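Long-range contact in protein secretion chaperonin CsaA (Picrophilus torridus, PDB 5ZDI), which probably binds tRNA and is thought to act as a chaperone in protein secretion: residues K9-D22 with K55-N68. Residues are numbered along the deposited sequence; the frame is centred on the assembly and turned at random. Where two conformers were deposited one is given.
Sequences KIDIRVGIIKEVSD and KDELINKKIIAVVN
Ile17 lays CD1 against Ile63 CG2 (3.6 Å), the two side chains crossing at about a right angle, while its CB lies 3.3 Å from Leu58 O. Ile63 holds CG1 between its backbone N and carbonyl carbon (chi1 56°), which carries CD1 over Gly15 to 4.0 Å from that residue's CA. On the other face Ile12 CG2 meets Ile64 CG2 at 3.4 Å, tighter than usual for two carbons. Arg13–Ala65 and Gly15–Ile63 are hydrogen-bonded antiparallel pairs, Arg13 N to Ala65 O being 2.8 Å; the N-to-C directions of 12-22 and 62-66 lie 133° apart rather than 180°, a strongly twisted pairing within the curled antiparallel sheet of this OB-fold, putative tRNA-binding domain. Past the strand end, Asn68 grips the loop with both halves of its amide: ND2 gives a hydrogen bond to Lys9 O in that carbonyl's plane, whereas Asp11 N reaches OD1 (3.0 Å) from above the Asn68 carbonyl plane. A leucine in place of this asparagine would probably leave Lys9 O and Asp11 N without these mates. Arg13 holds the Asp11 carboxylate side-on in a salt bridge through NE and NH2; Lys105 forms another with Asp11 OD1. At the far end a Lys55 NZ–Asp22 OD2 salt bridge (2.9 Å) comes from above the carboxylate plane.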
loop_
_atom_site.group_PDB
_atom_site.type_symbol
_atom_site.label_atom_id
_atom_site.label_comp_id
_atom_site.label_asym_id
_atom_site.label_seq_id
_atom_site.Cartn_x
_atom_site.Cartn_y
_atom_site.Cartn_z
ATOM N N LYS A 9 -2.245 13.471 -4.058
ATOM C CA LYS A 9 -1.642 13.690 -5.379
ATOM C C LYS A 9 -1.249 12.326 -6.046
ATOM O O LYS A 9 -1.122 12.245 -7.284
ATOM C CB LYS A 9 -0.348 14.531 -5.335
ATOM C CG LYS A 9 -0.418 15.994 -4.839
ATOM C CD LYS A 9 0.996 16.565 -4.692
ATOM C CE LYS A 9 1.013 17.943 -4.012
ATOM N NZ LYS A 9 2.416 18.439 -3.947
ATOM N N ILE A 10 -0.934 11.344 -5.199
ATOM C CA ILE A 10 -0.504 10.025 -5.679
ATOM C C ILE A 10 -1.733 9.134 -6.001
ATOM O O ILE A 10 -2.641 8.986 -5.209
ATOM C CB ILE A 10 0.399 9.252 -4.664
ATOM C CG1 ILE A 10 1.384 10.157 -3.902
ATOM C CG2 ILE A 10 1.163 8.143 -5.416
ATOM C CD1 ILE A 10 2.364 10.885 -4.752
ATOM N N ASP A 11 -1.745 8.601 -7.197
ATOM C CA ASP A 11 -2.791 7.741 -7.660
ATOM C C ASP A 11 -2.384 6.279 -7.465
ATOM O O ASP A 11 -1.524 5.762 -8.211
ATOM C CB ASP A 11 -3.168 8.045 -9.102
ATOM C CG ASP A 11 -4.518 7.402 -9.491
ATOM O OD1 ASP A 11 -5.183 6.787 -8.618
ATOM O OD2 ASP A 11 -4.970 7.595 -10.649
ATOM N N ILE A 12 -2.949 5.662 -6.438
ATOM C CA ILE A 12 -2.546 4.279 -6.079
ATOM C C ILE A 12 -3.721 3.367 -6.372
ATOM O O ILE A 12 -4.871 3.633 -5.886
ATOM C CB ILE A 12 -2.070 4.167 -4.650
ATOM C CG1 ILE A 12 -0.983 5.214 -4.382
ATOM C CG2 ILE A 12 -1.634 2.736 -4.351
ATOM C CD1 ILE A 12 -0.535 5.283 -2.934
ATOM N N ARG A 13 -3.473 2.353 -7.214
ATOM C CA ARG A 13 -4.531 1.382 -7.601
ATOM C C ARG A 13 -4.232 -0.048 -7.296
ATOM O O ARG A 13 -3.064 -0.485 -7.348
ATOM C CB ARG A 13 -4.769 1.494 -9.073
ATOM C CG ARG A 13 -5.194 2.870 -9.579
ATOM C CD ARG A 13 -6.507 3.384 -8.956
ATOM N NE ARG A 13 -6.744 4.697 -9.604
ATOM C CZ ARG A 13 -7.500 4.885 -10.690
ATOM N NH1 ARG A 13 -8.376 3.949 -11.078
ATOM N NH2 ARG A 13 -7.484 6.094 -11.293
ATOM N N VAL A 14 -5.302 -0.835 -7.223
ATOM C CA VAL A 14 -5.194 -2.265 -7.296
ATOM C C VAL A 14 -4.970 -2.660 -8.743
ATOM O O VAL A 14 -5.578 -2.073 -9.663
ATOM C CB VAL A 14 -6.487 -2.902 -6.814
ATOM C CG1 VAL A 14 -6.458 -4.401 -6.952
ATOM C CG2 VAL A 14 -6.779 -2.481 -5.362
ATOM N N GLY A 15 -4.045 -3.570 -8.926
ATOM C CA GLY A 15 -3.767 -4.144 -10.241
ATOM C C GLY A 15 -3.674 -5.678 -10.098
ATOM O O GLY A 15 -3.512 -6.128 -9.006
ATOM N N ILE A 16 -3.691 -6.413 -11.199
ATOM C CA ILE A 16 -3.494 -7.886 -11.172
ATOM C C ILE A 16 -2.421 -8.218 -12.189
ATOM O O ILE A 16 -2.482 -7.805 -13.376
ATOM C CB ILE A 16 -4.801 -8.651 -11.431
ATOM C CG1 ILE A 16 -4.581 -10.173 -11.393
ATOM C CG2 ILE A 16 -5.397 -8.272 -12.772
ATOM C CD1 ILE A 16 -5.841 -10.978 -11.175
ATOM N N ILE A 17 -1.412 -8.970 -11.749
ATOM C CA ILE A 17 -0.352 -9.338 -12.639
ATOM C C ILE A 17 -0.858 -10.423 -13.618
ATOM O O ILE A 17 -1.360 -11.484 -13.187
ATOM C CB ILE A 17 0.878 -9.850 -11.844
ATOM C CG1 ILE A 17 1.460 -8.720 -10.963
ATOM C CG2 ILE A 17 1.903 -10.409 -12.761
ATOM C CD1 ILE A 17 2.465 -9.158 -9.921
ATOM N N LYS A 18 -0.618 -10.215 -14.906
ATOM C CA LYS A 18 -1.056 -11.153 -15.942
ATOM C C LYS A 18 0.052 -11.875 -16.680
ATOM O O LYS A 18 -0.202 -12.964 -17.178
ATOM C CB LYS A 18 -1.998 -10.505 -16.947
ATOM C CG LYS A 18 -3.205 -9.830 -16.325
ATOM C CD LYS A 18 -4.127 -10.749 -15.539
ATOM C CE LYS A 18 -4.820 -11.807 -16.395
ATOM N NZ LYS A 18 -5.860 -12.414 -15.618
ATOM N N GLU A 19 1.218 -11.307 -16.777
ATOM C CA GLU A 19 2.368 -11.931 -17.420
ATOM C C GLU A 19 3.633 -11.536 -16.663
ATOM O O GLU A 19 3.717 -10.410 -16.097
ATOM C CB GLU A 19 2.519 -11.459 -18.861
ATOM C CG GLU A 19 1.384 -11.854 -19.737
ATOM C CD GLU A 19 1.784 -11.829 -21.220
ATOM O OE1 GLU A 19 1.123 -12.561 -21.981
ATOM O OE2 GLU A 19 2.751 -11.102 -21.562
ATOM N N VAL A 20 4.608 -12.430 -16.625
ATOM C CA VAL A 20 5.868 -12.166 -15.920
ATOM C C VAL A 20 6.998 -12.698 -16.781
ATOM O O VAL A 20 6.869 -13.834 -17.241
ATOM C CB VAL A 20 5.987 -12.895 -14.585
ATOM C CG1 VAL A 20 7.297 -12.477 -13.848
ATOM C CG2 VAL A 20 4.822 -12.623 -13.707
ATOM N N SER A 21 8.070 -11.906 -16.973
ATOM C CA SER A 21 9.250 -12.401 -17.694
ATOM C C SER A 21 10.513 -11.894 -16.995
ATOM O O SER A 21 10.478 -10.982 -16.234
ATOM C CB SER A 21 9.237 -11.946 -19.182
ATOM O OG SER A 21 9.465 -10.550 -19.332
ATOM N N ASP A 22 11.658 -12.533 -17.269
ATOM C CA ASP A 22 12.903 -12.014 -16.710
ATOM C C ASP A 22 13.314 -10.702 -17.350
ATOM O O ASP A 22 13.207 -10.556 -18.568
ATOM C CB ASP A 22 14.054 -13.043 -16.774
ATOM C CG ASP A 22 13.762 -14.273 -15.986
ATOM O OD1 ASP A 22 13.452 -14.146 -14.795
ATOM O OD2 ASP A 22 13.912 -15.397 -16.492
ATOM N N LYS A 55 7.942 -16.917 -10.698
ATOM C CA LYS A 55 7.026 -16.350 -11.676
ATOM C C LYS A 55 5.612 -16.858 -11.430
ATOM O O LYS A 55 4.657 -16.072 -11.430
ATOM C CB LYS A 55 7.512 -16.609 -13.076
ATOM C CG LYS A 55 8.832 -15.903 -13.414
ATOM C CD LYS A 55 9.185 -16.098 -14.898
ATOM C CE LYS A 55 10.636 -16.569 -15.066
ATOM N NZ LYS A 55 11.257 -16.600 -16.455
ATOM N N ASP A 56 5.448 -18.163 -11.204
ATOM C CA ASP A 56 4.119 -18.708 -10.961
ATOM C C ASP A 56 3.416 -18.206 -9.710
ATOM O O ASP A 56 2.198 -18.207 -9.679
ATOM C CB ASP A 56 4.132 -20.246 -11.009
ATOM C CG ASP A 56 4.203 -20.787 -12.449
ATOM O OD1 ASP A 56 3.348 -20.414 -13.294
ATOM O OD2 ASP A 56 5.095 -21.608 -12.720
ATOM N N GLU A 57 4.154 -17.707 -8.730
ATOM C CA GLU A 57 3.557 -17.026 -7.577
ATOM C C GLU A 57 2.985 -15.675 -7.877
ATOM O O GLU A 57 2.120 -15.246 -7.163
ATOM C CB GLU A 57 4.525 -16.919 -6.427
ATOM C CG GLU A 57 5.061 -18.329 -6.035
ATOM C CD GLU A 57 6.091 -18.186 -4.931
ATOM O OE1 GLU A 57 7.135 -17.533 -5.042
ATOM O OE2 GLU A 57 5.822 -18.730 -3.900
ATOM N N LEU A 58 3.373 -15.054 -8.990
ATOM C CA LEU A 58 2.918 -13.716 -9.261
ATOM C C LEU A 58 1.745 -13.711 -10.256
ATOM O O LEU A 58 1.002 -12.760 -10.328
ATOM C CB LEU A 58 4.084 -12.879 -9.778
ATOM C CG LEU A 58 5.278 -12.738 -8.907
ATOM C CD1 LEU A 58 6.457 -12.080 -9.600
ATOM C CD2 LEU A 58 4.889 -11.882 -7.683
ATOM N N ILE A 59 1.614 -14.739 -11.093
ATOM C CA ILE A 59 0.496 -14.778 -12.063
ATOM C C ILE A 59 -0.843 -14.705 -11.334
ATOM O O ILE A 59 -1.148 -15.486 -10.382
ATOM C CB ILE A 59 0.591 -16.039 -12.911
ATOM C CG1 ILE A 59 1.912 -16.024 -13.713
ATOM C CG2 ILE A 59 -0.646 -16.221 -13.772
ATOM C CD1 ILE A 59 1.850 -15.151 -14.934
ATOM N N ASN A 60 -1.687 -13.780 -11.814
ATOM C CA ASN A 60 -2.939 -13.495 -11.174
ATOM C C ASN A 60 -2.935 -13.062 -9.722
ATOM O O ASN A 60 -3.970 -13.086 -9.035
ATOM C CB ASN A 60 -3.987 -14.619 -11.512
ATOM C CG ASN A 60 -4.376 -14.550 -13.004
ATOM O OD1 ASN A 60 -4.724 -13.414 -13.509
ATOM N ND2 ASN A 60 -4.229 -15.680 -13.745
ATOM N N LYS A 61 -1.791 -12.550 -9.256
ATOM C CA LYS A 61 -1.721 -11.914 -7.954
ATOM C C LYS A 61 -2.177 -10.453 -7.988
ATOM O O LYS A 61 -1.725 -9.681 -8.871
ATOM C CB LYS A 61 -0.268 -11.995 -7.441
ATOM C CG LYS A 61 -0.125 -11.711 -5.972
ATOM C CD LYS A 61 1.338 -11.645 -5.621
ATOM C CE LYS A 61 1.663 -11.066 -4.212
ATOM N NZ LYS A 61 0.984 -11.736 -3.170
ATOM N N LYS A 62 -3.053 -10.054 -7.043
ATOM C CA LYS A 62 -3.467 -8.639 -6.908
ATOM C C LYS A 62 -2.388 -7.865 -6.177
ATOM O O LYS A 62 -1.881 -8.286 -5.112
ATOM C CB LYS A 62 -4.804 -8.487 -6.175
ATOM C CG LYS A 62 -5.915 -9.096 -6.950
ATOM C CD LYS A 62 -7.214 -9.013 -6.175
ATOM C CE LYS A 62 -8.266 -9.760 -6.983
ATOM N NZ LYS A 62 -9.524 -9.786 -6.143
ATOM N N ILE A 63 -1.943 -6.828 -6.814
ATOM C CA ILE A 63 -0.864 -5.988 -6.286
ATOM C C ILE A 63 -1.383 -4.528 -6.190
ATOM O O ILE A 63 -2.510 -4.222 -6.613
ATOM C CB ILE A 63 0.396 -6.076 -7.184
ATOM C CG1 ILE A 63 0.180 -5.724 -8.649
ATOM C CG2 ILE A 63 0.977 -7.473 -7.140
ATOM C CD1 ILE A 63 -0.033 -4.250 -8.893
ATOM N N ILE A 64 -0.534 -3.666 -5.625
ATOM C CA ILE A 64 -0.800 -2.298 -5.506
ATOM C C ILE A 64 0.271 -1.490 -6.164
ATOM O O ILE A 64 1.447 -1.748 -5.991
ATOM C CB ILE A 64 -0.801 -1.965 -3.945
ATOM C CG1 ILE A 64 -1.745 -2.889 -3.175
ATOM C CG2 ILE A 64 -1.154 -0.536 -3.635
ATOM C CD1 ILE A 64 -3.217 -2.785 -3.587
ATOM N N ALA A 65 -0.127 -0.459 -6.943
ATOM C CA ALA A 65 0.843 0.340 -7.679
ATOM C C ALA A 65 0.474 1.803 -7.788
ATOM O O ALA A 65 -0.710 2.165 -7.848
ATOM C CB ALA A 65 1.037 -0.243 -9.065
ATOM N N VAL A 66 1.531 2.627 -7.904
ATOM C CA VAL A 66 1.402 4.008 -8.253
ATOM C C VAL A 66 1.241 4.098 -9.766
ATOM O O VAL A 66 2.134 3.615 -10.495
ATOM C CB VAL A 66 2.612 4.827 -7.838
ATOM C CG1 VAL A 66 2.316 6.271 -8.356
ATOM C CG2 VAL A 66 2.776 4.802 -6.338
ATOM N N VAL A 67 0.152 4.744 -10.247
ATOM C CA VAL A 67 -0.122 4.719 -11.673
ATOM C C VAL A 67 0.029 6.047 -12.435
ATOM O O VAL A 67 -0.090 6.053 -13.659
ATOM C CB VAL A 67 -1.556 4.153 -11.975
ATOM C CG1 VAL A 67 -1.647 2.719 -11.432
ATOM C CG2 VAL A 67 -2.641 5.125 -11.476
ATOM N N ASN A 68 0.392 7.089 -11.731
ATOM C CA ASN A 68 0.540 8.443 -12.331
ATOM C C ASN A 68 1.910 9.036 -12.258
ATOM O O ASN A 68 2.087 10.283 -12.272
ATOM C CB ASN A 68 -0.528 9.366 -11.720
ATOM C CG ASN A 68 -0.324 9.679 -10.245
ATOM O OD1 ASN A 68 0.201 8.863 -9.457
ATOM N ND2 ASN A 68 -0.774 10.898 -9.826
HETATM O O HOH W 1 11.407 -14.929 -18.827
#